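Local coordinates for salicylic acid-binding protein 2 (Nicotiana tabacum, PDB 1Y7I) that hydrolyses methyl salicylate to salicylic acid, releasing the active defence signal needed for systemic acquired resistance in tobacco, at residues B[61-66]-B[88-93]; B[116-121]-B[215-220]; B[148-153]-B[174-179]. All coordinates share one frame; numbering follows the deposited sequence.

Overall arrangement
All three contacts belong to one alpha/beta hydrolase domain, at whose heart lies a six-stranded parallel sheet. Contact 1 comes first along the chain and pairs helices 55-68 and 83-93 beside strands 75-80 and 98-104, away from the salicylate site. Contact 2 then joins helix 117-124 to the distant helix 215-224, and the whole of contact 3, residues 148-153 with 174-179, falls in the chain between those two helices. The centres lie 22 to 24 Å apart and no two contacts touch; contacts 2 and 3 come nearest, with about 8 Å between their closest atoms. Contact 3 meets the ligand directly, whereas Phe217 of contact 2 stays about 9 Å from it, side chain to ligand.

Contact 1 of 3, residues B[61-66]-B[88-93]; sequences PLMELM and GLAMEK
Met63, modelled as selenomethionine, reaches from helix 55-68 to the neighbouring helix 83-93 and lies across the backbone of Ala90. Its CG is anti to the carbonyl carbon (chi1 -55°), and further bends at chi2 and chi3 fold the chain so that the selenium comes up to the main chain: Met63 SE is 3.9 Å from Ala90 CA. The terminal methyl carries on past this point into the angle between the peptide of Leu89 and the side chain of Lys93. There Met63 CE lies 3.7 Å from Leu89 O and 3.5 Å from Lys93 CD, while the selenium rests against Leu89 CB. Lys93 is extended beyond CG, and its methylene chain slants over the methyl; it is thus the aliphatic part of this exposed lysine that closes the outer margin of the contact.

The two segments run in roughly the same direction, with 30° between their axes and a closest approach of 9.7 Å, as suits helices flanking the parallel sheet of an alpha/beta hydrolase. Strand 75-80 lies between them in sequence and is followed by helix 83-93, which carries on from the nucleophile elbow at Ser81.

Ala90, whose CA is 6.1 Å from Met63 CA, marks the nearest approach of the two backbones; its small side chain is consistent with that. Its methyl points at the other helix and is met by two neighbours, Leu62 CD1 at 3.7 Å from Ala90 CB and Met66 CG at 4.0 Å from the same atom. Leu62 and Ala90 both also touch Leu77 of strand 75-80, and Met66 packs on Val75 and Ile98.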
loop_
_atom_site.group_PDB
_atom_site.type_symbol
_atom_site.label_atom_id
_atom_site.label_comp_id
_atom_site.label_asym_id
_atom_site.label_seq_id
_atom_site.Cartn_x
_atom_site.Cartn_y
_atom_site.Cartn_z
ATOM N N PRO B 61 5.105 -17.185 0.597
ATOM C CA PRO B 61 4.797 -16.645 -0.737
ATOM C C PRO B 61 6.015 -16.699 -1.660
ATOM O O PRO B 61 5.883 -16.949 -2.856
ATOM C CB PRO B 61 4.343 -15.217 -0.442
ATOM C CG PRO B 61 3.709 -15.349 0.920
ATOM C CD PRO B 61 4.705 -16.242 1.652
ATOM N N LEU B 62 7.202 -16.476 -1.105
ATOM C CA LEU B 62 8.413 -16.527 -1.913
ATOM C C LEU B 62 8.668 -17.974 -2.333
ATOM O O LEU B 62 8.964 -18.240 -3.496
ATOM C CB LEU B 62 9.616 -15.993 -1.133
ATOM C CG LEU B 62 10.801 -15.340 -1.873
ATOM C CD1 LEU B 62 12.075 -15.678 -1.107
ATOM C CD2 LEU B 62 10.924 -15.797 -3.319
HETATM N N MSE B 63 8.544 -18.910 -1.393
HETATM C CA MSE B 63 8.772 -20.327 -1.689
HETATM C C MSE B 63 7.835 -20.815 -2.782
HETATM O O MSE B 63 8.252 -21.503 -3.717
HETATM C CB MSE B 63 8.562 -21.173 -0.436
HETATM C CG MSE B 63 9.408 -20.736 0.741
HETATM SE SE MSE B 63 11.285 -20.659 0.284
HETATM C CE MSE B 63 11.734 -22.524 0.572
ATOM N N GLU B 64 6.566 -20.452 -2.653
ATOM C CA GLU B 64 5.558 -20.843 -3.623
ATOM C C GLU B 64 5.929 -20.356 -5.021
ATOM O O GLU B 64 5.744 -21.073 -6.007
ATOM C CB GLU B 64 4.202 -20.266 -3.223
ATOM C CG GLU B 64 3.617 -20.897 -1.978
ATOM C CD GLU B 64 2.310 -20.262 -1.558
ATOM O OE1 GLU B 64 1.616 -20.846 -0.699
ATOM O OE2 GLU B 64 1.977 -19.177 -2.081
ATOM N N LEU B 65 6.441 -19.132 -5.107
ATOM C CA LEU B 65 6.828 -18.564 -6.396
ATOM C C LEU B 65 7.997 -19.364 -6.961
ATOM O O LEU B 65 8.010 -19.720 -8.140
ATOM C CB LEU B 65 7.215 -17.086 -6.231
ATOM C CG LEU B 65 7.507 -16.260 -7.491
ATOM C CD1 LEU B 65 7.413 -14.766 -7.186
ATOM C CD2 LEU B 65 8.889 -16.608 -8.016
HETATM N N MSE B 66 8.975 -19.652 -6.111
HETATM C CA MSE B 66 10.137 -20.415 -6.537
HETATM C C MSE B 66 9.738 -21.791 -7.054
HETATM O O MSE B 66 10.159 -22.200 -8.132
HETATM C CB MSE B 66 11.119 -20.579 -5.376
HETATM C CG MSE B 66 11.751 -19.278 -4.910
HETATM SE SE MSE B 66 12.632 -18.314 -6.352
HETATM C CE MSE B 66 14.273 -19.333 -6.447
ATOM N N GLY B 88 17.545 -16.297 2.013
ATOM C CA GLY B 88 18.312 -17.462 2.415
ATOM C C GLY B 88 17.525 -18.742 2.219
ATOM O O GLY B 88 18.011 -19.707 1.631
ATOM N N LEU B 89 16.292 -18.741 2.708
ATOM C CA LEU B 89 15.424 -19.904 2.590
ATOM C C LEU B 89 15.232 -20.328 1.133
ATOM O O LEU B 89 15.282 -21.513 0.814
ATOM C CB LEU B 89 14.070 -19.597 3.227
ATOM C CG LEU B 89 13.640 -20.470 4.398
ATOM C CD1 LEU B 89 14.759 -20.604 5.425
ATOM C CD2 LEU B 89 12.407 -19.853 5.023
ATOM N N ALA B 90 15.012 -19.363 0.248
ATOM C CA ALA B 90 14.817 -19.673 -1.164
ATOM C C ALA B 90 16.100 -20.190 -1.807
ATOM O O ALA B 90 16.059 -21.048 -2.690
ATOM C CB ALA B 90 14.323 -18.439 -1.914
HETATM N N MSE B 91 17.235 -19.661 -1.366
HETATM C CA MSE B 91 18.527 -20.067 -1.908
HETATM C C MSE B 91 18.900 -21.488 -1.494
HETATM O O MSE B 91 19.519 -22.223 -2.259
HETATM C CB MSE B 91 19.617 -19.103 -1.443
HETATM C CG MSE B 91 19.486 -17.697 -2.004
HETATM SE SE MSE B 91 20.283 -16.394 -0.841
HETATM C CE MSE B 91 22.156 -16.851 -1.087
ATOM N N GLU B 92 18.543 -21.862 -0.271
ATOM C CA GLU B 92 18.847 -23.195 0.220
ATOM C C GLU B 92 18.040 -24.234 -0.550
ATOM O O GLU B 92 18.576 -25.264 -0.957
ATOM C CB GLU B 92 18.536 -23.301 1.718
ATOM C CG GLU B 92 18.882 -24.649 2.345
ATOM C CD GLU B 92 20.384 -24.920 2.374
ATOM O OE1 GLU B 92 20.774 -26.047 2.744
ATOM O OE2 GLU B 92 21.173 -24.010 2.030
ATOM N N LYS B 93 16.763 -23.956 -0.783
ATOM C CA LYS B 93 15.906 -24.909 -1.486
ATOM C C LYS B 93 15.959 -24.878 -3.012
ATOM O O LYS B 93 15.826 -25.922 -3.653
ATOM C CB LYS B 93 14.454 -24.732 -1.039
ATOM C CG LYS B 93 13.536 -25.892 -1.418
ATOM C CD LYS B 93 12.207 -25.762 -0.695
ATOM C CE LYS B 93 11.220 -26.858 -1.074
ATOM N NZ LYS B 93 9.946 -26.703 -0.298
#

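Contact 2 of 3, residues B[116-121]-B[215-220]; sequences SFVLEQ and EEFQRW
Trp220 and Gln121 make the tightest side-chain packing here, with the glutamine laid against the six-membered end of the indole. Gln121 CG comes to 3.4 Å from Trp220 CH2, and the amide continues across the same end, Gln121 NE2 standing 3.6 Å from Trp220 CZ2. The amide plane is only 14° from that of the indole, so the two flat groups lie nearly parallel even though the side chains as a whole cross at about a right angle. A bend at chi2 (-67°) brings the amide back alongside the indole. The same Gln121 CG sits over the centre of the Phe117 ring, 3.8 Å above its plane, so this methylene touches both aromatic residues.

Among the aromatic contacts, Phe117 CE2 meets the edge of the indole, 3.8 Å from Trp220 CH2. The segments belong to helices 117-124 and 215-224, which come together at 146°, closer to antiparallel than to perpendicular. The second of these follows strand 202-207 of the alpha/beta hydrolase sheet and the charge-relay residue Asp210. Their axes stay 11.6 Å apart, a gap bridged by long side chains.

The buried Phe217 meets helix 117-124 with its ring edge: Phe217 CZ approaches the backbone oxygen Val118 O to 3.5 Å. Gln121 CB also lies at this edge, and Val118 CG1 packs against Phe217 CZ. Tyr122 of the salicylate pocket also meets the Phe217 ring, while Arg125 makes a cation-pi contact with Trp220.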
loop_
_atom_site.group_PDB
_atom_site.type_symbol
_atom_site.label_atom_id
_atom_site.label_comp_id
_atom_site.label_asym_id
_atom_site.label_seq_id
_atom_site.Cartn_x
_atom_site.Cartn_y
_atom_site.Cartn_z
ATOM N N SER B 116 20.138 -17.695 13.076
ATOM C CA SER B 116 19.807 -16.461 13.776
ATOM C C SER B 116 21.055 -15.610 13.990
ATOM O O SER B 116 20.952 -14.450 14.390
ATOM C CB SER B 116 19.177 -16.767 15.136
ATOM O OG SER B 116 20.143 -17.263 16.047
ATOM N N PHE B 117 22.224 -16.188 13.711
ATOM C CA PHE B 117 23.510 -15.513 13.901
ATOM C C PHE B 117 23.515 -14.033 13.533
ATOM O O PHE B 117 23.739 -13.180 14.393
ATOM C CB PHE B 117 24.622 -16.229 13.112
ATOM C CG PHE B 117 26.009 -15.688 13.374
ATOM C CD1 PHE B 117 26.600 -15.814 14.628
ATOM C CD2 PHE B 117 26.726 -15.053 12.365
ATOM C CE1 PHE B 117 27.889 -15.315 14.874
ATOM C CE2 PHE B 117 28.013 -14.551 12.599
ATOM C CZ PHE B 117 28.593 -14.685 13.856
ATOM N N VAL B 118 23.266 -13.727 12.264
ATOM C CA VAL B 118 23.283 -12.341 11.795
ATOM C C VAL B 118 22.375 -11.410 12.590
ATOM O O VAL B 118 22.741 -10.267 12.870
ATOM C CB VAL B 118 22.903 -12.254 10.304
ATOM C CG1 VAL B 118 23.099 -10.839 9.804
ATOM C CG2 VAL B 118 23.749 -13.219 9.502
ATOM N N LEU B 119 21.189 -11.896 12.945
ATOM C CA LEU B 119 20.242 -11.105 13.723
ATOM C C LEU B 119 20.740 -10.949 15.155
ATOM O O LEU B 119 20.499 -9.931 15.807
ATOM C CB LEU B 119 18.873 -11.782 13.730
ATOM C CG LEU B 119 18.186 -11.837 12.368
ATOM C CD1 LEU B 119 16.947 -12.720 12.437
ATOM C CD2 LEU B 119 17.831 -10.422 11.941
ATOM N N GLU B 120 21.443 -11.968 15.634
ATOM C CA GLU B 120 21.975 -11.960 16.991
ATOM C C GLU B 120 23.047 -10.880 17.103
ATOM O O GLU B 120 23.028 -10.054 18.017
ATOM C CB GLU B 120 22.585 -13.324 17.314
ATOM C CG GLU B 120 22.424 -13.753 18.755
ATOM C CD GLU B 120 21.283 -14.736 18.930
ATOM O OE1 GLU B 120 21.374 -15.857 18.375
ATOM O OE2 GLU B 120 20.295 -14.390 19.619
ATOM N N GLN B 121 23.982 -10.898 16.161
ATOM C CA GLN B 121 25.070 -9.930 16.134
ATOM C C GLN B 121 24.523 -8.506 16.077
ATOM O O GLN B 121 25.042 -7.605 16.738
ATOM C CB GLN B 121 25.971 -10.198 14.928
ATOM C CG GLN B 121 26.542 -11.612 14.892
ATOM C CD GLN B 121 27.521 -11.883 16.023
ATOM O OE1 GLN B 121 27.382 -12.863 16.760
ATOM N NE2 GLN B 121 28.524 -11.020 16.157
ATOM N N GLU B 215 25.630 1.512 8.299
ATOM C CA GLU B 215 26.619 1.088 7.315
ATOM C C GLU B 215 27.703 0.225 7.940
ATOM O O GLU B 215 28.183 -0.728 7.325
ATOM C CB GLU B 215 27.271 2.305 6.663
ATOM C CG GLU B 215 28.356 1.933 5.673
ATOM C CD GLU B 215 29.077 3.138 5.112
ATOM O OE1 GLU B 215 29.839 2.964 4.133
ATOM O OE2 GLU B 215 28.888 4.253 5.650
ATOM N N GLU B 216 28.097 0.571 9.161
ATOM C CA GLU B 216 29.129 -0.183 9.867
ATOM C C GLU B 216 28.734 -1.650 10.034
ATOM O O GLU B 216 29.580 -2.537 9.932
ATOM C CB GLU B 216 29.395 0.440 11.243
ATOM C CG GLU B 216 28.241 1.288 11.760
ATOM C CD GLU B 216 28.169 2.649 11.080
ATOM O OE1 GLU B 216 27.065 3.238 11.044
ATOM O OE2 GLU B 216 29.220 3.131 10.595
ATOM N N PHE B 217 27.454 -1.910 10.292
ATOM C CA PHE B 217 27.009 -3.288 10.463
ATOM C C PHE B 217 26.836 -3.964 9.114
ATOM O O PHE B 217 27.023 -5.175 8.988
ATOM C CB PHE B 217 25.698 -3.359 11.240
ATOM C CG PHE B 217 25.224 -4.766 11.475
ATOM C CD1 PHE B 217 25.985 -5.653 12.233
ATOM C CD2 PHE B 217 24.045 -5.221 10.903
ATOM C CE1 PHE B 217 25.575 -6.977 12.414
ATOM C CE2 PHE B 217 23.628 -6.538 11.076
ATOM C CZ PHE B 217 24.395 -7.417 11.833
ATOM N N GLN B 218 26.454 -3.189 8.104
ATOM C CA GLN B 218 26.306 -3.763 6.775
ATOM C C GLN B 218 27.694 -4.254 6.366
ATOM O O GLN B 218 27.834 -5.372 5.881
ATOM C CB GLN B 218 25.776 -2.716 5.788
ATOM C CG GLN B 218 24.320 -2.295 6.055
ATOM C CD GLN B 218 23.853 -1.163 5.152
ATOM O OE1 GLN B 218 23.328 -0.147 5.627
ATOM N NE2 GLN B 218 24.034 -1.331 3.845
ATOM N N ARG B 219 28.721 -3.433 6.609
ATOM C CA ARG B 219 30.097 -3.803 6.258
ATOM C C ARG B 219 30.610 -4.992 7.068
ATOM O O ARG B 219 31.391 -5.810 6.572
ATOM C CB ARG B 219 31.044 -2.613 6.441
ATOM C CG ARG B 219 30.694 -1.391 5.607
ATOM C CD ARG B 219 30.478 -1.737 4.143
ATOM N NE ARG B 219 31.582 -2.512 3.582
ATOM C CZ ARG B 219 32.839 -2.087 3.517
ATOM N NH1 ARG B 219 33.156 -0.884 3.979
ATOM N NH2 ARG B 219 33.778 -2.867 2.995
ATOM N N TRP B 220 30.175 -5.088 8.316
ATOM C CA TRP B 220 30.589 -6.195 9.158
ATOM C C TRP B 220 30.143 -7.509 8.519
ATOM O O TRP B 220 30.913 -8.465 8.439
ATOM C CB TRP B 220 29.970 -6.071 10.544
ATOM C CG TRP B 220 30.422 -7.147 11.448
ATOM C CD1 TRP B 220 31.594 -7.195 12.149
ATOM C CD2 TRP B 220 29.745 -8.373 11.708
ATOM N NE1 TRP B 220 31.689 -8.383 12.827
ATOM C CE2 TRP B 220 30.567 -9.128 12.575
ATOM C CE3 TRP B 220 28.523 -8.914 11.290
ATOM C CZ2 TRP B 220 30.206 -10.398 13.035
ATOM C CZ3 TRP B 220 28.164 -10.180 11.748
ATOM C CH2 TRP B 220 29.005 -10.906 12.611
#

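Contact 3 of 3, residues B[148-153]-B[174-179]; sequences SMFFGP and SLVRPS. With SAL (2-hydroxybenzoic acid), chain E.
Phe150 turns the edge of its ring to the peptide joining Val176 and Arg177, with Val176 C and Arg177 N in the plane of the ring and Phe150 CE1 3.3 Å from Val176 O. With CG anti to the backbone N (chi1 -169°), the ring is carried along the 176-178 chain. The same side of the ring packs on the proline, Phe150 CD1 lying 3.8 Å from Pro178 CD. Val176 crosses the phenylalanine at about a right angle and offers its CG2 methyl, 4.0 Å from Phe150 CE1.

One residue before Phe150, Met149 forms a single antiparallel bridge with Ser179, a hydrogen-bonded pair. Met149 N donates to Ser179 O at 2.8 Å (162° at the hydrogen) and Ser179 N returns a bond to Met149 O, also at 2.8 Å; both donors stand well above the carbonyl planes. The bridge ties the chain after helix 166-175 to strand 147-150, which on its other side pairs with strand 135-138, in the region of the alpha/beta hydrolase that closes over the catalytic pocket.

Met149 and Phe151 help line that pocket. The selenomethionine methyl, Met149 CE, lies 3.8 Å from the salicylate hydroxyl O2, and Phe151 CZ comes to 3.7 Å from ring carbon C1 of the ligand. The salicylate itself is hydrogen-bonded to His238 NE2 and Ala13 N, and Met149 packs on Ala13 as well.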
loop_
_atom_site.group_PDB
_atom_site.type_symbol
_atom_site.label_atom_id
_atom_site.label_comp_id
_atom_site.label_asym_id
_atom_site.label_seq_id
_atom_site.Cartn_x
_atom_site.Cartn_y
_atom_site.Cartn_z
ATOM N N SER B 148 6.223 -10.140 18.200
ATOM C CA SER B 148 5.927 -9.401 16.984
ATOM C C SER B 148 6.686 -8.089 17.064
ATOM O O SER B 148 7.019 -7.623 18.155
ATOM C CB SER B 148 4.428 -9.127 16.865
ATOM O OG SER B 148 3.990 -8.219 17.859
HETATM N N MSE B 149 6.957 -7.499 15.906
HETATM C CA MSE B 149 7.684 -6.239 15.826
HETATM C C MSE B 149 6.975 -5.261 14.893
HETATM O O MSE B 149 6.824 -5.526 13.699
HETATM C CB MSE B 149 9.107 -6.499 15.325
HETATM C CG MSE B 149 9.898 -5.248 14.997
HETATM SE SE MSE B 149 11.650 -5.700 14.328
HETATM C CE MSE B 149 11.157 -6.228 12.532
ATOM N N PHE B 150 6.556 -4.124 15.439
ATOM C CA PHE B 150 5.849 -3.107 14.667
ATOM C C PHE B 150 6.538 -1.748 14.801
ATOM O O PHE B 150 6.532 -1.145 15.874
ATOM C CB PHE B 150 4.397 -3.029 15.160
ATOM C CG PHE B 150 3.490 -2.207 14.287
ATOM C CD1 PHE B 150 3.493 -2.364 12.907
ATOM C CD2 PHE B 150 2.602 -1.300 14.850
ATOM C CE1 PHE B 150 2.628 -1.626 12.096
ATOM C CE2 PHE B 150 1.729 -0.556 14.046
ATOM C CZ PHE B 150 1.743 -0.724 12.665
ATOM N N PHE B 151 7.142 -1.270 13.714
ATOM C CA PHE B 151 7.829 0.018 13.744
ATOM C C PHE B 151 6.846 1.145 14.031
ATOM O O PHE B 151 5.724 1.148 13.525
ATOM C CB PHE B 151 8.543 0.305 12.413
ATOM C CG PHE B 151 9.512 -0.769 11.991
ATOM C CD1 PHE B 151 10.312 -1.412 12.930
ATOM C CD2 PHE B 151 9.607 -1.154 10.657
ATOM C CE1 PHE B 151 11.187 -2.425 12.553
ATOM C CE2 PHE B 151 10.481 -2.168 10.267
ATOM C CZ PHE B 151 11.270 -2.806 11.219
ATOM N N GLY B 152 7.281 2.094 14.853
ATOM C CA GLY B 152 6.451 3.234 15.192
ATOM C C GLY B 152 6.794 4.391 14.272
ATOM O O GLY B 152 7.775 4.312 13.534
ATOM N N PRO B 153 6.022 5.487 14.303
ATOM C CA PRO B 153 6.264 6.656 13.451
ATOM C C PRO B 153 7.616 7.349 13.628
ATOM O O PRO B 153 8.148 7.931 12.684
ATOM C CB PRO B 153 5.096 7.574 13.795
ATOM C CG PRO B 153 4.833 7.247 15.229
ATOM C CD PRO B 153 4.905 5.744 15.231
ATOM N N SER B 174 0.446 4.522 6.412
ATOM C CA SER B 174 -0.860 3.935 6.128
ATOM C C SER B 174 -0.756 2.477 5.697
ATOM O O SER B 174 -1.775 1.811 5.510
ATOM C CB SER B 174 -1.559 4.707 5.018
ATOM O OG SER B 174 -0.862 4.510 3.803
ATOM N N LEU B 175 0.463 1.970 5.532
ATOM C CA LEU B 175 0.628 0.591 5.087
ATOM C C LEU B 175 1.426 -0.347 5.995
ATOM O O LEU B 175 1.235 -1.563 5.929
ATOM C CB LEU B 175 1.244 0.578 3.680
ATOM C CG LEU B 175 0.414 1.256 2.586
ATOM C CD1 LEU B 175 1.229 1.429 1.300
ATOM C CD2 LEU B 175 -0.826 0.410 2.315
ATOM N N VAL B 176 2.317 0.186 6.833
ATOM C CA VAL B 176 3.114 -0.695 7.695
ATOM C C VAL B 176 2.274 -1.589 8.600
ATOM O O VAL B 176 1.247 -1.176 9.140
ATOM C CB VAL B 176 4.158 0.084 8.563
ATOM C CG1 VAL B 176 5.233 0.672 7.657
ATOM C CG2 VAL B 176 3.484 1.189 9.389
ATOM N N ARG B 177 2.710 -2.837 8.728
ATOM C CA ARG B 177 2.019 -3.809 9.555
ATOM C C ARG B 177 3.050 -4.522 10.404
ATOM O O ARG B 177 4.234 -4.531 10.076
ATOM C CB ARG B 177 1.276 -4.830 8.689
ATOM C CG ARG B 177 0.148 -4.249 7.842
ATOM C CD ARG B 177 -0.375 -5.286 6.850
ATOM N NE ARG B 177 -0.848 -6.499 7.519
ATOM C CZ ARG B 177 -1.239 -7.603 6.891
ATOM N NH1 ARG B 177 -1.218 -7.660 5.564
ATOM N NH2 ARG B 177 -1.647 -8.652 7.591
ATOM N N PRO B 178 2.608 -5.125 11.515
ATOM C CA PRO B 178 3.504 -5.848 12.415
ATOM C C PRO B 178 4.172 -7.029 11.724
ATOM O O PRO B 178 3.576 -7.696 10.876
ATOM C CB PRO B 178 2.578 -6.269 13.554
ATOM C CG PRO B 178 1.259 -6.422 12.867
ATOM C CD PRO B 178 1.215 -5.205 11.989
ATOM N N SER B 179 5.420 -7.273 12.102
ATOM C CA SER B 179 6.220 -8.349 11.537
ATOM C C SER B 179 6.840 -9.140 12.687
ATOM O O SER B 179 6.311 -9.153 13.798
ATOM C CB SER B 179 7.318 -7.741 10.656
ATOM O OG SER B 179 8.159 -8.729 10.091
HETATM C "C1'" SAL E . 13.842 -3.971 8.413
HETATM O "O1'" SAL E . 13.689 -2.960 7.590
HETATM O "O2'" SAL E . 13.425 -5.090 8.107
HETATM C C1 SAL E . 14.521 -3.691 9.692
HETATM C C2 SAL E . 14.724 -4.747 10.646
HETATM C C3 SAL E . 15.376 -4.474 11.864
HETATM C C4 SAL E . 15.839 -3.175 12.146
HETATM C C5 SAL E . 15.652 -2.128 11.221
HETATM C C6 SAL E . 15.008 -2.383 10.014
HETATM O O2 SAL E . 14.299 -6.027 10.442
#